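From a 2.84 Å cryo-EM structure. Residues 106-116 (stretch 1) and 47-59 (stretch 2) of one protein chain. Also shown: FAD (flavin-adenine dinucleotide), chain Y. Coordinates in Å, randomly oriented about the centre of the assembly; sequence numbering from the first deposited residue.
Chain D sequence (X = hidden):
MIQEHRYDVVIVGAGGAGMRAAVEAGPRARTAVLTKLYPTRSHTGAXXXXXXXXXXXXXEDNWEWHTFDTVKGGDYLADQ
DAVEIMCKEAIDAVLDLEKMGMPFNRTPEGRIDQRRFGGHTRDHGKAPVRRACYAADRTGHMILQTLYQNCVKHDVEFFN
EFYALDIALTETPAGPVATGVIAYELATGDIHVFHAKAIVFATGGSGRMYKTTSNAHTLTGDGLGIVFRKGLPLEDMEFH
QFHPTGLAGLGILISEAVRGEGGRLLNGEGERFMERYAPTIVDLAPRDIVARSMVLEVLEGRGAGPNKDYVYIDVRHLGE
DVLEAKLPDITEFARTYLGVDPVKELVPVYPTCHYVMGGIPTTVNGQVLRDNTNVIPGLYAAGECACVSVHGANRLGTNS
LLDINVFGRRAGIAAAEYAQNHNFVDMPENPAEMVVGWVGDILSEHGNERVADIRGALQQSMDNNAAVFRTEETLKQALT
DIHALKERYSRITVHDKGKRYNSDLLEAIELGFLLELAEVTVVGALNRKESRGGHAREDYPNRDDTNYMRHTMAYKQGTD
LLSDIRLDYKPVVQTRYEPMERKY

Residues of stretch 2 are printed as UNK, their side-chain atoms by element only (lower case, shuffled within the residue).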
# COMPACT_ATOMS: atom_id res chain seq x y z
N ARG D 106 2.75 -30.39 -17.16
CA ARG D 106 1.89 -31.10 -16.22
C ARG D 106 1.42 -32.43 -16.81
O ARG D 106 1.30 -32.59 -18.02
CB ARG D 106 0.69 -30.24 -15.85
CG ARG D 106 1.07 -28.93 -15.24
CD ARG D 106 2.04 -29.13 -14.11
NE ARG D 106 2.44 -27.85 -13.54
CZ ARG D 106 2.34 -27.53 -12.26
NH1 ARG D 106 1.86 -28.40 -11.40
NH2 ARG D 106 2.73 -26.34 -11.84
N THR D 107 1.16 -33.36 -15.93
CA THR D 107 0.69 -34.73 -16.01
C THR D 107 -0.84 -34.75 -15.99
O THR D 107 -1.46 -33.84 -15.44
CB THR D 107 1.25 -35.55 -14.85
OG1 THR D 107 0.73 -36.89 -14.89
CG2 THR D 107 0.88 -34.92 -13.53
N PRO D 108 -1.47 -35.77 -16.61
CA PRO D 108 -2.94 -35.81 -16.68
C PRO D 108 -3.67 -35.41 -15.41
O PRO D 108 -4.73 -34.78 -15.49
CB PRO D 108 -3.21 -37.27 -17.04
CG PRO D 108 -2.07 -37.62 -17.92
CD PRO D 108 -0.87 -36.82 -17.45
N GLU D 109 -3.13 -35.75 -14.24
CA GLU D 109 -3.65 -35.17 -13.01
C GLU D 109 -3.33 -33.69 -12.95
O GLU D 109 -4.22 -32.85 -12.74
CB GLU D 109 -3.09 -35.89 -11.79
CG GLU D 109 -3.96 -35.77 -10.55
CD GLU D 109 -3.78 -34.46 -9.79
OE1 GLU D 109 -2.93 -33.64 -10.17
OE2 GLU D 109 -4.51 -34.24 -8.80
N GLY D 110 -2.05 -33.34 -13.11
CA GLY D 110 -1.65 -31.95 -13.05
C GLY D 110 -0.67 -31.60 -11.95
O GLY D 110 -0.76 -30.51 -11.39
N ARG D 111 0.24 -32.51 -11.60
CA ARG D 111 1.24 -32.15 -10.60
C ARG D 111 2.56 -31.69 -11.23
O ARG D 111 2.88 -30.50 -11.16
CB ARG D 111 1.48 -33.32 -9.66
CG ARG D 111 0.56 -33.35 -8.45
CD ARG D 111 0.43 -34.76 -7.91
NE ARG D 111 0.18 -35.71 -8.99
CZ ARG D 111 0.40 -37.01 -8.90
NH1 ARG D 111 0.87 -37.53 -7.77
NH2 ARG D 111 0.15 -37.80 -9.93
N ILE D 112 3.30 -32.61 -11.87
CA ILE D 112 4.47 -32.33 -12.71
C ILE D 112 4.72 -33.55 -13.59
O ILE D 112 4.80 -34.67 -13.09
CB ILE D 112 5.75 -32.01 -11.91
CG1 ILE D 112 5.77 -30.59 -11.36
CG2 ILE D 112 6.97 -32.21 -12.77
CD1 ILE D 112 6.86 -30.34 -10.36
N ASP D 113 4.90 -33.33 -14.88
CA ASP D 113 5.19 -34.43 -15.78
C ASP D 113 6.69 -34.67 -15.83
O ASP D 113 7.49 -33.74 -15.69
CB ASP D 113 4.66 -34.13 -17.18
CG ASP D 113 4.77 -35.31 -18.11
OD1 ASP D 113 4.96 -36.44 -17.61
OD2 ASP D 113 4.66 -35.13 -19.33
N GLN D 114 7.06 -35.93 -16.01
CA GLN D 114 8.46 -36.33 -16.06
C GLN D 114 8.69 -37.19 -17.29
O GLN D 114 7.76 -37.73 -17.88
CB GLN D 114 8.86 -37.09 -14.81
CG GLN D 114 8.33 -36.46 -13.55
CD GLN D 114 9.17 -36.79 -12.36
OE1 GLN D 114 10.03 -37.67 -12.42
NE2 GLN D 114 8.94 -36.09 -11.27
N ARG D 115 9.96 -37.30 -17.68
CA ARG D 115 10.31 -38.09 -18.85
C ARG D 115 11.64 -38.78 -18.63
O ARG D 115 12.42 -38.41 -17.74
CB ARG D 115 10.36 -37.24 -20.11
CG ARG D 115 11.56 -36.34 -20.19
CD ARG D 115 11.39 -35.29 -21.27
NE ARG D 115 12.63 -34.54 -21.49
CZ ARG D 115 12.69 -33.37 -22.12
NH1 ARG D 115 11.59 -32.81 -22.59
NH2 ARG D 115 13.86 -32.77 -22.27
N ARG D 116 11.90 -39.79 -19.45
CA ARG D 116 13.12 -40.57 -19.35
C ARG D 116 14.26 -39.87 -20.07
O ARG D 116 14.05 -39.11 -21.02
CB ARG D 116 12.92 -41.97 -19.93
CG ARG D 116 12.62 -41.97 -21.41
CD ARG D 116 12.49 -43.39 -21.93
NE ARG D 116 11.88 -44.27 -20.95
CZ ARG D 116 11.59 -45.55 -21.18
NH1 ARG D 116 11.84 -46.09 -22.36
NH2 ARG D 116 11.03 -46.28 -20.22
N UNK D 47 20.23 -24.09 -21.89
CA UNK D 47 19.98 -25.47 -21.51
C UNK D 47 18.59 -25.91 -21.96
O UNK D 47 17.60 -25.23 -21.68
c UNK D 47 20.10 -25.61 -20.00
N UNK D 48 18.53 -27.05 -22.64
CA UNK D 48 17.29 -27.58 -23.17
C UNK D 48 16.83 -28.85 -22.46
O UNK D 48 15.63 -29.04 -22.27
c UNK D 48 17.44 -27.85 -24.66
o UNK D 48 16.40 -26.29 -27.66
n UNK D 48 17.92 -27.91 -27.44
c UNK D 48 17.33 -26.62 -25.51
c UNK D 48 17.18 -26.92 -26.96
N UNK D 49 17.75 -29.72 -22.09
CA UNK D 49 17.39 -30.93 -21.37
C UNK D 49 16.71 -30.62 -20.05
O UNK D 49 16.71 -29.50 -19.56
N UNK D 50 16.12 -31.65 -19.47
CA UNK D 50 15.36 -31.49 -18.25
C UNK D 50 16.23 -31.29 -17.03
O UNK D 50 17.45 -31.12 -17.11
N UNK D 51 15.58 -31.30 -15.88
CA UNK D 51 16.22 -31.22 -14.58
C UNK D 51 15.79 -32.44 -13.79
O UNK D 51 14.60 -32.62 -13.55
s UNK D 51 15.78 -28.30 -11.70
c UNK D 51 15.83 -29.93 -13.87
c UNK D 51 16.19 -29.89 -12.42
c UNK D 51 14.37 -27.87 -12.70
N UNK D 52 16.73 -33.30 -13.42
CA UNK D 52 16.38 -34.60 -12.88
C UNK D 52 16.24 -34.56 -11.37
O UNK D 52 17.04 -33.95 -10.68
s UNK D 52 18.93 -35.65 -12.33
c UNK D 52 17.40 -35.66 -13.28
N UNK D 53 15.20 -35.22 -10.87
CA UNK D 53 14.96 -35.35 -9.44
C UNK D 53 14.07 -36.56 -9.23
O UNK D 53 13.27 -36.91 -10.10
c UNK D 53 14.32 -34.10 -8.84
N UNK D 54 14.22 -37.20 -8.07
CA UNK D 54 13.44 -38.39 -7.75
C UNK D 54 12.16 -37.95 -7.03
O UNK D 54 12.04 -38.00 -5.81
c UNK D 54 14.26 -39.35 -6.90
N UNK D 55 11.20 -37.50 -7.83
CA UNK D 55 9.90 -37.11 -7.31
C UNK D 55 8.90 -38.26 -7.31
O UNK D 55 8.03 -38.31 -6.43
c UNK D 55 9.98 -34.59 -8.14
c UNK D 55 9.97 -33.97 -6.76
c UNK D 55 9.31 -35.96 -8.14
c UNK D 55 9.26 -33.68 -9.12
N UNK D 56 9.00 -39.17 -8.28
CA UNK D 56 8.11 -40.31 -8.40
C UNK D 56 6.65 -39.86 -8.50
O UNK D 56 5.83 -40.09 -7.61
c UNK D 56 8.31 -41.29 -7.23
N UNK D 57 6.37 -39.19 -9.61
CA UNK D 57 5.01 -38.79 -9.96
C UNK D 57 4.38 -39.70 -11.00
O UNK D 57 3.21 -40.05 -10.88
n UNK D 57 5.08 -36.84 -8.12
c UNK D 57 4.98 -37.35 -10.47
c UNK D 57 5.02 -36.35 -9.35
o UNK D 57 5.01 -35.14 -9.57
N UNK D 58 5.13 -40.10 -12.03
CA UNK D 58 4.62 -41.02 -13.03
C UNK D 58 5.10 -42.45 -12.80
O UNK D 58 4.50 -43.39 -13.35
c UNK D 58 4.99 -40.56 -14.45
c UNK D 58 4.60 -39.11 -14.66
c UNK D 58 6.47 -40.77 -14.72
N UNK D 59 6.15 -42.64 -12.02
CA UNK D 59 6.71 -43.96 -11.74
C UNK D 59 7.11 -43.95 -10.27
O UNK D 59 6.70 -43.08 -9.50
o UNK D 59 9.56 -45.55 -14.43
c UNK D 59 7.88 -44.29 -12.67
c UNK D 59 8.41 -45.35 -14.89
o UNK D 59 7.99 -45.90 -15.92
c UNK D 59 7.50 -44.41 -14.14
PA FAD Y . 26.48 -19.57 -16.23
O1A FAD Y . 24.98 -19.66 -16.36
O2A FAD Y . 27.36 -20.43 -17.11
O5B FAD Y . 26.91 -18.03 -16.45
C5B FAD Y . 27.86 -17.42 -15.58
C4B FAD Y . 27.34 -16.06 -15.14
O4B FAD Y . 28.32 -15.40 -14.32
C3B FAD Y . 27.05 -15.17 -16.33
O3B FAD Y . 25.65 -14.90 -16.41
C2B FAD Y . 27.88 -13.91 -16.13
O2B FAD Y . 27.09 -12.72 -16.06
C1B FAD Y . 28.63 -14.10 -14.81
N9A FAD Y . 30.09 -13.97 -15.04
C8A FAD Y . 30.88 -14.88 -15.64
N7A FAD Y . 32.17 -14.46 -15.69
C5A FAD Y . 32.22 -13.25 -15.11
C6A FAD Y . 33.27 -12.24 -14.82
N6A FAD Y . 34.56 -12.46 -15.18
N1A FAD Y . 32.90 -11.11 -14.19
C2A FAD Y . 31.62 -10.88 -13.83
N3A FAD Y . 30.62 -11.75 -14.05
C4A FAD Y . 30.85 -12.93 -14.68
N1 FAD Y . 23.12 -28.65 -18.07
C2 FAD Y . 22.07 -29.46 -17.78
O2 FAD Y . 21.96 -29.90 -16.61
N3 FAD Y . 21.14 -29.81 -18.68
C4 FAD Y . 21.18 -29.37 -19.95
O4 FAD Y . 20.30 -29.71 -20.77
C4X FAD Y . 22.30 -28.48 -20.36
N5 FAD Y . 22.41 -28.01 -21.61
C5X FAD Y . 23.44 -27.20 -21.95
C6 FAD Y . 23.54 -26.71 -23.25
C7 FAD Y . 24.60 -25.88 -23.61
C7M FAD Y . 24.70 -25.36 -25.02
C8 FAD Y . 25.62 -25.50 -22.60
C8M FAD Y . 26.76 -24.60 -22.99
C9 FAD Y . 25.53 -25.98 -21.30
C9A FAD Y . 24.47 -26.81 -20.94
N10 FAD Y . 24.37 -27.30 -19.63
C10 FAD Y . 23.29 -28.14 -19.31
C1' FAD Y . 25.37 -26.94 -18.61
C2' FAD Y . 24.70 -26.13 -17.51
O2' FAD Y . 23.84 -25.14 -18.10
C3' FAD Y . 25.74 -25.43 -16.64
O3' FAD Y . 26.25 -26.36 -15.67
C4' FAD Y . 25.14 -24.22 -15.93
O4' FAD Y . 24.35 -23.47 -16.86
C5' FAD Y . 26.23 -23.33 -15.36
O5' FAD Y . 25.70 -22.03 -15.12
P FAD Y . 26.28 -21.12 -13.92
O1P FAD Y . 25.11 -20.65 -13.08
O2P FAD Y . 27.42 -21.86 -13.27
O3P FAD Y . 26.87 -19.84 -14.70

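Position 47 carries one side-chain carbon and lies beyond the reach of stretch 1; its CA is 3.5 Å from FAD N5. One carbon identifies Ala47. Position 48 has an unbranched run of three carbons, the third bearing one oxygen and one nitrogen, which is the carboxamide of Gln48. Its side chain leads away from stretch 1, but its backbone O lies 4.1 Å from Arg115 NH2.

Position 49 has no side-chain atoms and is Gly49. Its N donates a weak hydrogen bond to FAD O4 (2.9 Å, angle 122°), and an ideal CB here would fall 2.7 Å from that same FAD O4, so the flavin leaves no room for a side chain. Position 50 is also bare, hence Gly50; its N lies 3.8 Å from Arg115 NH2.

Position 51 shows two carbons, a sulfur and a final carbon in an unbranched chain. A thioether of this length is Met51, out of reach of stretch 1. At 52, one carbon followed by a terminal sulfur gives Cys52, also without contact. Position 53 has a single carbon: Ala53, whose O accepts a weak 3.1 Å hydrogen bond from the backbone N of position 55. Position 54, again one carbon, is Ala54, with its CB pointing away from stretch 1.

Position 55 has four carbons forked at the second, the pattern of leucine. In Leu55, CD1 meets Ile112 CD1 at 4.3 Å, and both CB and CD1 pack against the end of the Gln114 side chain. Position 56 has one carbon, directed away: Ala56, at phi/psi 57/66°.

At 57, two carbons end in one oxygen and one nitrogen, which defines Asn57. Its CB points toward stretch 1, and its backbone O is 3.9 Å from Arg111 NH2, oblique to the guanidinium. Position 58 has one carbon carrying two more, so it is Val58; its CG1 lies 4.0 Å from Asp113 OD1 and 4.2 Å from Gln114 N. Position 59 has three carbons, the third bearing two oxygens: Glu59, whose side chain stays 5.3 Å or more from stretch 1.

The contact buries 482 Å² in total and contains no hydrogen bond between the stretches, so it rests on packing. Gln114 is covered most, by 94 Å², and Asn57 follows with 86 Å²; Gln114 reaches toward the turn at 53-57 while Val58 packs beside its backbone. At another part of the contact, Arg115 starts away from stretch 2, yet its extended side chain brings the guanidinium back to the glycine pair, with Gly49 CA at its edge, 4.1 Å from NH2.

Stretch 2, residues 47-59: AQGGMCAALANVE
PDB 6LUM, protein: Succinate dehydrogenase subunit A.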